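Local coordinates for protein protease Do-like 1, chloroplastic (Arabidopsis thaliana, PDB 3QO6) that acts as a serine protease of chloroplasts that is required at high temperature and may degrade damaged proteins, at residues P233-K238 against I326-E331; A267-T272 against V315-G320. All blocks are in the same frame, centred on the assembly; numbering follows the deposited sequence.

Interaction 1. Residues P233-K238 against I326-E331; sequences PILGIK and ISVTLE
Ile234 and Glu331 form an antiparallel hydrogen-bonded pair with CA atoms 5.7 Å apart: Ile234 N donates to Glu331 O at 3.0 Å (N-H...O angle 137°), whereas the return bond from Glu331 N to Ile234 O, at 3.5 Å, is weak. Ile234 O also receives a CA-H...O contact from Leu330 CA. The CG1 branch of Ile234 lies between the backbone N and the carbonyl carbon (chi1 69°), and from there comes within 3.1 Å of Glu331 O. Just beside the paired backbones, CB of Pro233 packs against CD2 of Leu330 at 3.7 Å. Pairing 233-234 with 326-332 closes the C-terminal PDZ domain, consistent with the circularly permuted HtrA type, and the turn after 233-234 probably corresponds to the carboxylate-binding loop of PDZ domains, in keeping with the backbone hydrogen bonds of Leu235, Gly236 and Ile237 to a bound peptide. Leu235 sets off away from 326-331, yet its end comes back, and CD2 lies 3.7 Å from Val328 CG1, the two side chains crossing at about a right angle. Val328 also touches Pro263 of helix 263-266 and Ala267 just after it. The carboxylate of Glu331 turns to Lys266, whose NZ forms a salt bridge with OE1.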
ATOM      1  N   PRO B 233     -37.394 -20.367 -12.099  1.00 74.06           N
ATOM      2  CA  PRO B 233     -37.320 -21.743 -11.584  1.00 71.76           C
ATOM      3  C   PRO B 233     -36.062 -22.082 -10.784  1.00 69.33           C
ATOM      4  O   PRO B 233     -35.017 -21.492 -10.997  1.00 70.26           O
ATOM      5  CB  PRO B 233     -37.392 -22.573 -12.857  1.00 73.90           C
ATOM      6  CG  PRO B 233     -36.562 -21.694 -13.828  1.00 74.00           C
ATOM      7  CD  PRO B 233     -37.078 -20.304 -13.541  1.00 70.65           C
ATOM      8  N   ILE B 234     -36.169 -23.039  -9.871  1.00 66.40           N
ATOM      9  CA  ILE B 234     -35.013 -23.478  -9.117  1.00 65.52           C
ATOM     10  C   ILE B 234     -35.049 -24.968  -8.934  1.00 65.39           C
ATOM     11  O   ILE B 234     -36.124 -25.557  -8.928  1.00 66.37           O
ATOM     12  CB  ILE B 234     -34.930 -22.872  -7.737  1.00 61.93           C
ATOM     13  CG1 ILE B 234     -36.047 -23.428  -6.861  1.00 61.49           C
ATOM     14  CG2 ILE B 234     -34.951 -21.385  -7.850  1.00 59.89           C
ATOM     15  CD1 ILE B 234     -35.855 -23.068  -5.391  1.00 60.32           C
ATOM     16  N   LEU B 235     -33.865 -25.560  -8.771  1.00 66.57           N
ATOM     17  CA  LEU B 235     -33.709 -27.003  -8.557  1.00 67.26           C
ATOM     18  C   LEU B 235     -33.730 -27.215  -7.076  1.00 68.73           C
ATOM     19  O   LEU B 235     -34.022 -28.305  -6.582  1.00 68.72           O
ATOM     20  CB  LEU B 235     -32.355 -27.476  -9.054  1.00 68.99           C
ATOM     21  CG  LEU B 235     -32.248 -28.399 -10.262  1.00 68.01           C
ATOM     22  CD1 LEU B 235     -30.777 -28.695 -10.477  1.00 69.38           C
ATOM     23  CD2 LEU B 235     -32.998 -29.688 -10.036  1.00 64.46           C
ATOM     24  N   GLY B 236     -33.390 -26.151  -6.363  1.00 69.50           N
ATOM     25  CA  GLY B 236     -33.367 -26.245  -4.928  1.00 70.29           C
ATOM     26  C   GLY B 236     -32.090 -26.874  -4.396  1.00 73.50           C
ATOM     27  O   GLY B 236     -32.143 -27.686  -3.464  1.00 71.76           O
ATOM     28  N   ILE B 237     -30.942 -26.542  -4.995  1.00 74.94           N
ATOM     29  CA  ILE B 237     -29.667 -27.066  -4.476  1.00 75.60           C
ATOM     30  C   ILE B 237     -28.588 -25.990  -4.341  1.00 75.14           C
ATOM     31  O   ILE B 237     -28.544 -25.038  -5.121  1.00 71.57           O
ATOM     32  CB  ILE B 237     -29.077 -28.194  -5.352  1.00 72.96           C
ATOM     33  CG1 ILE B 237     -28.525 -27.628  -6.648  1.00 75.22           C
ATOM     34  CG2 ILE B 237     -30.144 -29.186  -5.710  1.00 77.15           C
ATOM     35  CD1 ILE B 237     -27.702 -28.626  -7.398  1.00 76.17           C
ATOM     36  N   LYS B 238     -27.754 -26.129  -3.310  1.00 79.88           N
ATOM     37  CA  LYS B 238     -26.604 -25.237  -3.102  1.00 80.63           C
ATOM     38  C   LYS B 238     -25.438 -26.111  -3.505  1.00 78.28           C
ATOM     39  O   LYS B 238     -25.256 -27.181  -2.955  1.00 76.37           O
ATOM     40  CB  LYS B 238     -26.428 -24.831  -1.640  1.00 80.25           C
ATOM     41  CG  LYS B 238     -27.227 -23.608  -1.237  1.00 87.73           C
ATOM     42  CD  LYS B 238     -27.075 -23.313   0.246  1.00 96.49           C
ATOM     43  CE  LYS B 238     -27.976 -22.165   0.732  1.00 99.38           C
ATOM     44  NZ  LYS B 238     -27.782 -21.909   2.205  1.00 99.22           N
ATOM     45  N   ILE B 326     -32.806 -38.787 -12.238  1.00 95.96           N
ATOM     46  CA  ILE B 326     -33.866 -38.370 -11.320  1.00 90.17           C
ATOM     47  C   ILE B 326     -34.681 -37.250 -11.936  1.00 89.84           C
ATOM     48  O   ILE B 326     -34.140 -36.300 -12.500  1.00 91.63           O
ATOM     49  CB  ILE B 326     -33.280 -37.899  -9.962  1.00 86.84           C
ATOM     50  CG1 ILE B 326     -32.503 -39.052  -9.326  1.00 85.33           C
ATOM     51  CG2 ILE B 326     -34.393 -37.429  -9.028  1.00 84.31           C
ATOM     52  CD1 ILE B 326     -31.979 -38.773  -7.952  1.00 88.43           C
ATOM     53  N   SER B 327     -35.993 -37.368 -11.868  1.00 87.65           N
ATOM     54  CA  SER B 327     -36.797 -36.313 -12.427  1.00 86.45           C
ATOM     55  C   SER B 327     -37.144 -35.322 -11.333  1.00 84.06           C
ATOM     56  O   SER B 327     -37.610 -35.687 -10.250  1.00 79.85           O
ATOM     57  CB  SER B 327     -38.060 -36.877 -13.090  1.00 88.65           C
ATOM     58  OG  SER B 327     -37.852 -37.070 -14.484  1.00 89.72           O
ATOM     59  N   VAL B 328     -36.880 -34.056 -11.618  1.00 82.41           N
ATOM     60  CA  VAL B 328     -37.179 -33.005 -10.670  1.00 82.29           C
ATOM     61  C   VAL B 328     -38.056 -31.980 -11.356  1.00 83.08           C
ATOM     62  O   VAL B 328     -37.798 -31.601 -12.495  1.00 81.74           O
ATOM     63  CB  VAL B 328     -35.896 -32.315 -10.197  1.00 80.66           C
ATOM     64  CG1 VAL B 328     -36.208 -31.339  -9.074  1.00 81.61           C
ATOM     65  CG2 VAL B 328     -34.907 -33.354  -9.725  1.00 79.76           C
ATOM     66  N   THR B 329     -39.117 -31.556 -10.684  1.00 84.61           N
ATOM     67  CA  THR B 329     -39.980 -30.526 -11.261  1.00 85.76           C
ATOM     68  C   THR B 329     -39.621 -29.204 -10.581  1.00 84.15           C
ATOM     69  O   THR B 329     -39.770 -29.035  -9.364  1.00 81.68           O
ATOM     70  CB  THR B 329     -41.490 -30.825 -11.072  1.00 84.64           C
ATOM     71  OG1 THR B 329     -41.663 -31.946 -10.201  1.00 84.62           O
ATOM     72  CG2 THR B 329     -42.131 -31.138 -12.409  1.00 88.05           C
ATOM     73  N   LEU B 330     -39.141 -28.272 -11.390  1.00 82.44           N
ATOM     74  CA  LEU B 330     -38.712 -26.987 -10.886  1.00 84.11           C
ATOM     75  C   LEU B 330     -39.812 -26.113 -10.314  1.00 84.82           C
ATOM     76  O   LEU B 330     -40.838 -25.899 -10.952  1.00 90.04           O
ATOM     77  CB  LEU B 330     -37.955 -26.235 -11.989  1.00 84.01           C
ATOM     78  CG  LEU B 330     -36.649 -26.877 -12.466  1.00 78.47           C
ATOM     79  CD1 LEU B 330     -36.939 -27.820 -13.572  1.00 79.55           C
ATOM     80  CD2 LEU B 330     -35.715 -25.814 -12.961  1.00 83.50           C
ATOM     81  N   GLU B 331     -39.584 -25.601  -9.110  1.00 84.02           N
ATOM     82  CA  GLU B 331     -40.541 -24.723  -8.447  1.00 84.60           C
ATOM     83  C   GLU B 331     -39.976 -23.320  -8.352  1.00 84.30           C
ATOM     84  O   GLU B 331     -38.760 -23.126  -8.374  1.00 85.21           O
ATOM     85  CB  GLU B 331     -40.816 -25.204  -7.032  1.00 85.66           C
ATOM     86  CG  GLU B 331     -41.277 -26.624  -6.954  1.00 91.60           C
ATOM     87  CD  GLU B 331     -41.111 -27.178  -5.561  1.00 94.38           C
ATOM     88  OE1 GLU B 331     -41.389 -28.376  -5.360  1.00 96.31           O
ATOM     89  OE2 GLU B 331     -40.696 -26.412  -4.663  1.00 97.01           O
TER

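Interaction 2. Residues A267-T272 against V315-G320; sequences AGLQST and VEVLRG
Gln270 and Arg319 meet with their side chains crossing at about a right angle, where the loop following helix 263-266 of the PDZ domain passes residues 315-319. That helix stops in a Schellman motif at Gly268, whose carbonyl O takes a weak hydrogen bond from Arg319 NH2 (3.2 Å, N-H...O angle 131°). Arg319 starts with CG anti to the backbone N and bends at chi3 (-69°), the torsion that turns NE out of the line of the chain. Gln270 is extended beyond CG and lays its amide over one face of the guanidinium, CD 3.4 Å above the plane and offset toward the rim, with the two planes 44° apart. The salt bridge from NH2 to Asp284 OD2 is the main polar tie, and that oxygen accepts from Gln270 N, so Asp284 probably helps set the guanidinium and the Gln270 backbone. An alanine in place of Arg319 would probably leave Asp284 without this positive mate and the Gln270 amide without the flat group beneath it. Deeper in, Leu269 CD2 reaches Val315 CG2 and Val317 CG1, each at a loose 4.4 Å. Over the guanidinium, Gln270 OE1 lies 2.9 Å from Arg319 NH1, too poor in angle for a hydrogen bond.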
ATOM      1  N   ALA B 267     -37.455 -34.615  -4.598  1.00 73.90           N
ATOM      2  CA  ALA B 267     -37.123 -35.622  -5.593  1.00 73.16           C
ATOM      3  C   ALA B 267     -36.048 -36.552  -5.079  1.00 77.17           C
ATOM      4  O   ALA B 267     -35.609 -37.439  -5.818  1.00 79.17           O
ATOM      5  CB  ALA B 267     -36.648 -34.975  -6.873  1.00 75.15           C
ATOM      6  N   GLY B 268     -35.599 -36.317  -3.838  1.00 77.71           N
ATOM      7  CA  GLY B 268     -34.583 -37.159  -3.213  1.00 79.66           C
ATOM      8  C   GLY B 268     -33.089 -37.130  -3.601  1.00 82.05           C
ATOM      9  O   GLY B 268     -32.414 -38.184  -3.534  1.00 78.60           O
ATOM     10  N   LEU B 269     -32.564 -35.972  -4.017  1.00 78.65           N
ATOM     11  CA  LEU B 269     -31.138 -35.876  -4.325  1.00 77.32           C
ATOM     12  C   LEU B 269     -30.409 -35.824  -2.983  1.00 78.72           C
ATOM     13  O   LEU B 269     -30.908 -35.222  -2.023  1.00 75.49           O
ATOM     14  CB  LEU B 269     -30.824 -34.613  -5.115  1.00 74.89           C
ATOM     15  CG  LEU B 269     -30.693 -34.834  -6.614  1.00 76.92           C
ATOM     16  CD1 LEU B 269     -32.041 -35.287  -7.169  1.00 79.04           C
ATOM     17  CD2 LEU B 269     -30.207 -33.546  -7.284  1.00 74.61           C
ATOM     18  N   GLN B 270     -29.228 -36.435  -2.910  1.00 80.99           N
ATOM     19  CA  GLN B 270     -28.486 -36.463  -1.652  1.00 86.26           C
ATOM     20  C   GLN B 270     -27.451 -35.369  -1.481  1.00 86.87           C
ATOM     21  O   GLN B 270     -26.730 -35.013  -2.417  1.00 87.99           O
ATOM     22  CB  GLN B 270     -27.799 -37.806  -1.486  1.00 91.89           C
ATOM     23  CG  GLN B 270     -28.738 -38.990  -1.598  1.00100.70           C
ATOM     24  CD  GLN B 270     -27.986 -40.302  -1.681  1.00104.87           C
ATOM     25  OE1 GLN B 270     -28.539 -41.316  -2.095  1.00107.13           O
ATOM     26  NE2 GLN B 270     -26.711 -40.288  -1.286  1.00109.69           N
ATOM     27  N   SER B 271     -27.375 -34.863  -0.256  1.00 85.52           N
ATOM     28  CA  SER B 271     -26.440 -33.814   0.110  1.00 83.95           C
ATOM     29  C   SER B 271     -25.110 -34.401   0.607  1.00 86.38           C
ATOM     30  O   SER B 271     -24.991 -35.604   0.855  1.00 87.47           O
ATOM     31  CB  SER B 271     -27.077 -32.963   1.195  1.00 81.16           C
ATOM     32  OG  SER B 271     -28.419 -32.672   0.848  1.00 81.41           O
ATOM     33  N   THR B 272     -24.104 -33.549   0.749  1.00 87.51           N
ATOM     34  CA  THR B 272     -22.800 -33.995   1.221  1.00 87.49           C
ATOM     35  C   THR B 272     -22.846 -34.040   2.744  1.00 90.14           C
ATOM     36  O   THR B 272     -23.330 -33.089   3.352  1.00 88.86           O
ATOM     37  CB  THR B 272     -21.730 -33.016   0.775  1.00 85.56           C
ATOM     38  OG1 THR B 272     -21.762 -32.916  -0.651  1.00 83.48           O
ATOM     39  CG2 THR B 272     -20.363 -33.476   1.225  1.00 86.45           C
ATOM     40  N   VAL B 315     -32.600 -35.081 -14.317  1.00 86.53           N
ATOM     41  CA  VAL B 315     -31.199 -34.896 -13.984  1.00 89.19           C
ATOM     42  C   VAL B 315     -30.466 -36.184 -13.647  1.00 87.27           C
ATOM     43  O   VAL B 315     -30.950 -37.036 -12.901  1.00 83.96           O
ATOM     44  CB  VAL B 315     -31.020 -33.892 -12.787  1.00 91.37           C
ATOM     45  CG1 VAL B 315     -32.037 -32.766 -12.894  1.00 90.46           C
ATOM     46  CG2 VAL B 315     -31.170 -34.600 -11.458  1.00 90.46           C
ATOM     47  N   GLU B 316     -29.267 -36.295 -14.189  1.00 89.06           N
ATOM     48  CA  GLU B 316     -28.419 -37.453 -13.976  1.00 92.03           C
ATOM     49  C   GLU B 316     -27.341 -37.124 -12.944  1.00 89.94           C
ATOM     50  O   GLU B 316     -26.657 -36.117 -13.056  1.00 89.55           O
ATOM     51  CB  GLU B 316     -27.801 -37.832 -15.318  1.00 98.14           C
ATOM     52  CG  GLU B 316     -26.665 -38.822 -15.297  1.00109.20           C
ATOM     53  CD  GLU B 316     -26.001 -38.903 -16.670  1.00116.77           C
ATOM     54  OE1 GLU B 316     -26.688 -39.318 -17.638  1.00118.11           O
ATOM     55  OE2 GLU B 316     -24.803 -38.532 -16.783  1.00117.58           O
ATOM     56  N   VAL B 317     -27.203 -37.967 -11.931  1.00 90.18           N
ATOM     57  CA  VAL B 317     -26.198 -37.746 -10.903  1.00 91.92           C
ATOM     58  C   VAL B 317     -25.243 -38.927 -10.782  1.00 95.89           C
ATOM     59  O   VAL B 317     -25.511 -40.013 -11.286  1.00 97.06           O
ATOM     60  CB  VAL B 317     -26.831 -37.548  -9.504  1.00 91.21           C
ATOM     61  CG1 VAL B 317     -27.868 -36.459  -9.558  1.00 90.30           C
ATOM     62  CG2 VAL B 317     -27.443 -38.860  -9.000  1.00 88.95           C
ATOM     63  N   LEU B 318     -24.118 -38.696 -10.119  1.00 97.51           N
ATOM     64  CA  LEU B 318     -23.151 -39.743  -9.863  1.00 97.23           C
ATOM     65  C   LEU B 318     -23.244 -39.905  -8.360  1.00 99.63           C
ATOM     66  O   LEU B 318     -22.693 -39.113  -7.600  1.00100.48           O
ATOM     67  CB  LEU B 318     -21.739 -39.318 -10.266  1.00 96.32           C
ATOM     68  CG  LEU B 318     -20.585 -40.153  -9.693  1.00 96.87           C
ATOM     69  CD1 LEU B 318     -20.841 -41.627  -9.915  1.00 96.32           C
ATOM     70  CD2 LEU B 318     -19.286 -39.747 -10.343  1.00 94.46           C
ATOM     71  N   ARG B 319     -24.001 -40.909  -7.943  1.00103.35           N
ATOM     72  CA  ARG B 319     -24.184 -41.205  -6.537  1.00108.39           C
ATOM     73  C   ARG B 319     -23.046 -42.141  -6.150  1.00113.10           C
ATOM     74  O   ARG B 319     -22.054 -42.232  -6.872  1.00116.55           O
ATOM     75  CB  ARG B 319     -25.551 -41.861  -6.328  1.00106.88           C
ATOM     76  CG  ARG B 319     -25.955 -42.046  -4.877  1.00107.45           C
ATOM     77  CD  ARG B 319     -27.457 -42.263  -4.740  1.00107.67           C
ATOM     78  NE  ARG B 319     -28.227 -41.061  -5.065  1.00110.17           N
ATOM     79  CZ  ARG B 319     -29.537 -40.927  -4.855  1.00111.03           C
ATOM     80  NH1 ARG B 319     -30.232 -41.923  -4.320  1.00111.11           N
ATOM     81  NH2 ARG B 319     -30.152 -39.791  -5.163  1.00109.31           N
ATOM     82  N   GLY B 320     -23.177 -42.833  -5.024  1.00117.45           N
ATOM     83  CA  GLY B 320     -22.120 -43.733  -4.588  1.00123.32           C
ATOM     84  C   GLY B 320     -21.532 -44.682  -5.629  1.00126.60           C
ATOM     85  O   GLY B 320     -21.852 -45.876  -5.635  1.00128.55           O
TER

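Overall arrangement
Both interactions belong to the PDZ domain and share a sheet, since strands 312-318 and 326-332 are neighbours in it; their centres are about 12 Å apart, and interaction 2 is nested along the chain inside the loop closed by interaction 1. Ile326 joins them: its N makes a probable hydrogen bond to Val315 O, and its CD1 packs 3.6 Å from Leu269 CD1. Both contacts are partly buried, but the first relies on strand pairing and apolar packing beside the peptide-binding loop, while the second combines a loose apolar interior with a polar, more exposed loop end. Each also borders another subunit: Lys238 packs on Leu45, and Thr272 O bonds Thr44 OG1, both of the second subunit.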